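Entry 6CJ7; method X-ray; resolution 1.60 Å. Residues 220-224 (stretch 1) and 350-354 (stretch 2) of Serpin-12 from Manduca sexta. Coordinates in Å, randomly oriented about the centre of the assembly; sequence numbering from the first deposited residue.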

ATOM      1  N   ALA A 220      -1.444 -15.683 -17.113  1.00 40.66           N
ATOM      2  CA  ALA A 220      -0.459 -15.579 -16.048  1.00 37.11           C
ATOM      3  C   ALA A 220      -0.567 -16.772 -15.109  1.00 36.17           C
ATOM      4  O   ALA A 220      -1.640 -17.351 -14.938  1.00 40.64           O
ATOM      5  CB  ALA A 220      -0.632 -14.278 -15.262  1.00 33.64           C
ATOM      6  N   LYS A 221       0.562 -17.119 -14.500  1.00 33.43           N
ATOM      7  CA  LYS A 221       0.593 -18.099 -13.427  1.00 31.34           C
ATOM      8  C   LYS A 221       0.423 -17.386 -12.094  1.00 26.15           C
ATOM      9  O   LYS A 221       0.843 -16.240 -11.927  1.00 25.29           O
ATOM     10  CB  LYS A 221       1.911 -18.873 -13.421  1.00 29.61           C
ATOM     11  CG  LYS A 221       2.131 -19.791 -14.590  1.00 35.68           C
ATOM     12  CD  LYS A 221       3.543 -20.350 -14.517  1.00 39.05           C
ATOM     13  CE  LYS A 221       3.833 -21.300 -15.667  1.00 45.26           C
ATOM     14  NZ  LYS A 221       5.141 -21.984 -15.482  1.00 49.14           N
ATOM     15  N   VAL A 222      -0.187 -18.083 -11.134  1.00 26.18           N
ATOM     16  CA  VAL A 222      -0.492 -17.539  -9.816  1.00 25.99           C
ATOM     17  C   VAL A 222      -0.037 -18.537  -8.759  1.00 24.20           C
ATOM     18  O   VAL A 222      -0.324 -19.730  -8.876  1.00 25.89           O
ATOM     19  CB  VAL A 222      -2.001 -17.266  -9.655  1.00 30.85           C
ATOM     20  CG1 VAL A 222      -2.319 -16.764  -8.241  1.00 32.15           C
ATOM     21  CG2 VAL A 222      -2.485 -16.275 -10.708  1.00 32.06           C
ATOM     22  N   VAL A 223       0.646 -18.053  -7.717  1.00 24.15           N
ATOM     23  CA  VAL A 223       0.871 -18.848  -6.509  1.00 23.80           C
ATOM     24  C   VAL A 223       0.524 -17.992  -5.291  1.00 21.72           C
ATOM     25  O   VAL A 223       0.755 -16.778  -5.286  1.00 21.31           O
ATOM     26  CB  VAL A 223       2.318 -19.401  -6.437  1.00 26.36           C
ATOM     27  CG1 VAL A 223       3.339 -18.315  -6.157  1.00 24.85           C
ATOM     28  CG2 VAL A 223       2.411 -20.520  -5.397  1.00 29.47           C
ATOM     29  N   VAL A 224      -0.075 -18.622  -4.279  1.00 23.62           N
ATOM     30  CA  VAL A 224      -0.471 -17.970  -3.033  1.00 22.31           C
ATOM     31  C   VAL A 224       0.435 -18.493  -1.927  1.00 22.30           C
ATOM     32  O   VAL A 224       0.406 -19.693  -1.610  1.00 24.79           O
ATOM     33  CB  VAL A 224      -1.942 -18.247  -2.692  1.00 26.22           C
ATOM     34  CG1 VAL A 224      -2.310 -17.594  -1.366  1.00 23.41           C
ATOM     35  CG2 VAL A 224      -2.865 -17.779  -3.820  1.00 25.40           C
ATOM     36  N   SER A 350       3.486 -30.295 -10.495  1.00 50.29           N
ATOM     37  CA  SER A 350       2.347 -29.887 -11.306  1.00 51.07           C
ATOM     38  C   SER A 350       2.593 -28.538 -11.962  1.00 48.08           C
ATOM     39  O   SER A 350       2.124 -28.289 -13.079  1.00 54.38           O
ATOM     40  CB  SER A 350       1.080 -29.831 -10.449  1.00 58.80           C
ATOM     41  OG  SER A 350       1.030 -30.919  -9.540  1.00 66.18           O
ATOM     42  N   LEU A 351       3.334 -27.662 -11.294  1.00 40.38           N
ATOM     43  CA  LEU A 351       3.564 -26.312 -11.776  1.00 41.75           C
ATOM     44  C   LEU A 351       4.984 -25.905 -11.430  1.00 42.38           C
ATOM     45  O   LEU A 351       5.418 -26.072 -10.286  1.00 39.48           O
ATOM     46  CB  LEU A 351       2.564 -25.330 -11.151  1.00 39.99           C
ATOM     47  CG  LEU A 351       2.723 -23.838 -11.440  1.00 43.31           C
ATOM     48  CD1 LEU A 351       2.599 -23.568 -12.926  1.00 48.28           C
ATOM     49  CD2 LEU A 351       1.709 -23.017 -10.654  1.00 41.66           C
ATOM     50  N   TYR A 352       5.704 -25.389 -12.419  1.00 38.28           N
ATOM     51  CA  TYR A 352       6.942 -24.660 -12.189  1.00 38.48           C
ATOM     52  C   TYR A 352       6.619 -23.179 -12.122  1.00 38.05           C
ATOM     53  O   TYR A 352       5.993 -22.639 -13.038  1.00 39.40           O
ATOM     54  CB  TYR A 352       7.952 -24.904 -13.310  1.00 38.31           C
ATOM     55  CG  TYR A 352       8.600 -26.266 -13.306  1.00 46.69           C
ATOM     56  CD1 TYR A 352       9.705 -26.526 -12.505  1.00 50.38           C
ATOM     57  CD2 TYR A 352       8.125 -27.283 -14.121  1.00 52.14           C
ATOM     58  CE1 TYR A 352      10.311 -27.768 -12.508  1.00 53.30           C
ATOM     59  CE2 TYR A 352       8.725 -28.529 -14.130  1.00 55.66           C
ATOM     60  CZ  TYR A 352       9.817 -28.763 -13.320  1.00 56.18           C
ATOM     61  OH  TYR A 352      10.416 -29.999 -13.324  1.00 60.52           O
ATOM     62  N   PHE A 353       7.042 -22.525 -11.044  1.00 30.54           N
ATOM     63  CA  PHE A 353       6.824 -21.092 -10.868  1.00 26.70           C
ATOM     64  C   PHE A 353       8.184 -20.449 -10.631  1.00 29.31           C
ATOM     65  O   PHE A 353       8.685 -20.416  -9.504  1.00 27.08           O
ATOM     66  CB  PHE A 353       5.859 -20.803  -9.719  1.00 29.04           C
ATOM     67  CG  PHE A 353       5.302 -19.402  -9.731  1.00 28.36           C
ATOM     68  CD1 PHE A 353       6.074 -18.328  -9.309  1.00 26.06           C
ATOM     69  CD2 PHE A 353       3.992 -19.158 -10.136  1.00 27.25           C
ATOM     70  CE1 PHE A 353       5.571 -17.027  -9.310  1.00 28.41           C
ATOM     71  CE2 PHE A 353       3.480 -17.848 -10.142  1.00 27.40           C
ATOM     72  CZ  PHE A 353       4.273 -16.788  -9.726  1.00 29.86           C
ATOM     73  N   ARG A 354       8.779 -19.926 -11.696  1.00 31.53           N
ATOM     74  CA  ARG A 354      10.104 -19.336 -11.622  1.00 25.92           C
ATOM     75  C   ARG A 354       9.965 -17.860 -11.970  1.00 31.43           C
ATOM     76  O   ARG A 354       9.749 -17.508 -13.134  1.00 31.72           O
ATOM     77  CB  ARG A 354      11.068 -20.061 -12.554  1.00 33.75           C
ATOM     78  CG  ARG A 354      12.300 -19.274 -12.947  1.00 45.35           C
ATOM     79  CD  ARG A 354      13.287 -20.176 -13.603  1.00 54.09           C
ATOM     80  NE  ARG A 354      12.766 -20.761 -14.837  1.00 61.45           N
ATOM     81  CZ  ARG A 354      13.319 -21.787 -15.467  1.00 62.17           C
ATOM     82  NH1 ARG A 354      14.421 -22.340 -14.975  1.00 59.71           N
ATOM     83  NH2 ARG A 354      12.772 -22.267 -16.581  1.00 62.55           N
TER
HETATM   84  O   HOH W   1       7.495 -20.299 -14.429  1.00 36.61           O
HETATM   85  O   HOH W   2       4.791 -25.143 -15.226  1.00 48.12           O

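Two strands of Serpin-12, far apart in sequence, cross here at right angles in a small side-chain contact that combines one lysine-to-carbonyl hydrogen bond with apolar packing around a phenylalanine ring. The strand axes come no closer than 8.4 Å, and even the nearest CA atoms, those of Lys-221 and Phe-353, lie 7.4 Å apart. At such a spacing the backbones cannot pair as neighbours in a sheet, so side chains must span the gap, and the 285 Å² buried between the stretches depends largely on Lys-221 and Phe-353.

Lys-221 illustrates how a long amphipathic side chain serves two purposes. Beyond an m chi1, its remaining torsions are all t, and this extended chain carries NZ to the backbone of the other strand, where it donates a hydrogen bond to Tyr-352 O at 2.7 Å. The CA-to-CB bond of Tyr-352 points away, yet its main chain remains available to the lysine. Two waters widen the link: water 1 accepts from Lys-221 NZ (3.1 Å) and from Arg-354 N (3.0 Å), while water 2 accepts from Lys-221 NZ (3.2 Å) and from Tyr-352 N (3.0 Å). The ammonium group is thus tied to the backbone of Tyr-352, directly and through water 2, and to that of Arg-354 through water 1. Along the way, the aliphatic portion of Lys-221 packs against leucine, with Lys-221 CD 3.7 Å from Leu-351 CD1.

The buried Phe-353 reaches back toward the first strand. Val-223 CG1 sits over one face of its ring, 3.9 Å from the centroid of the Phe-353 ring and just 5° off the normal, a nearly ideal CH-pi arrangement. The ring edge meets main chain instead: Phe-353 CE2 lies 3.6 Å from Lys-221 O and 3.8 Å from Val-222 N. Polar anchoring and apolar packing thus occur side by side within one crossing.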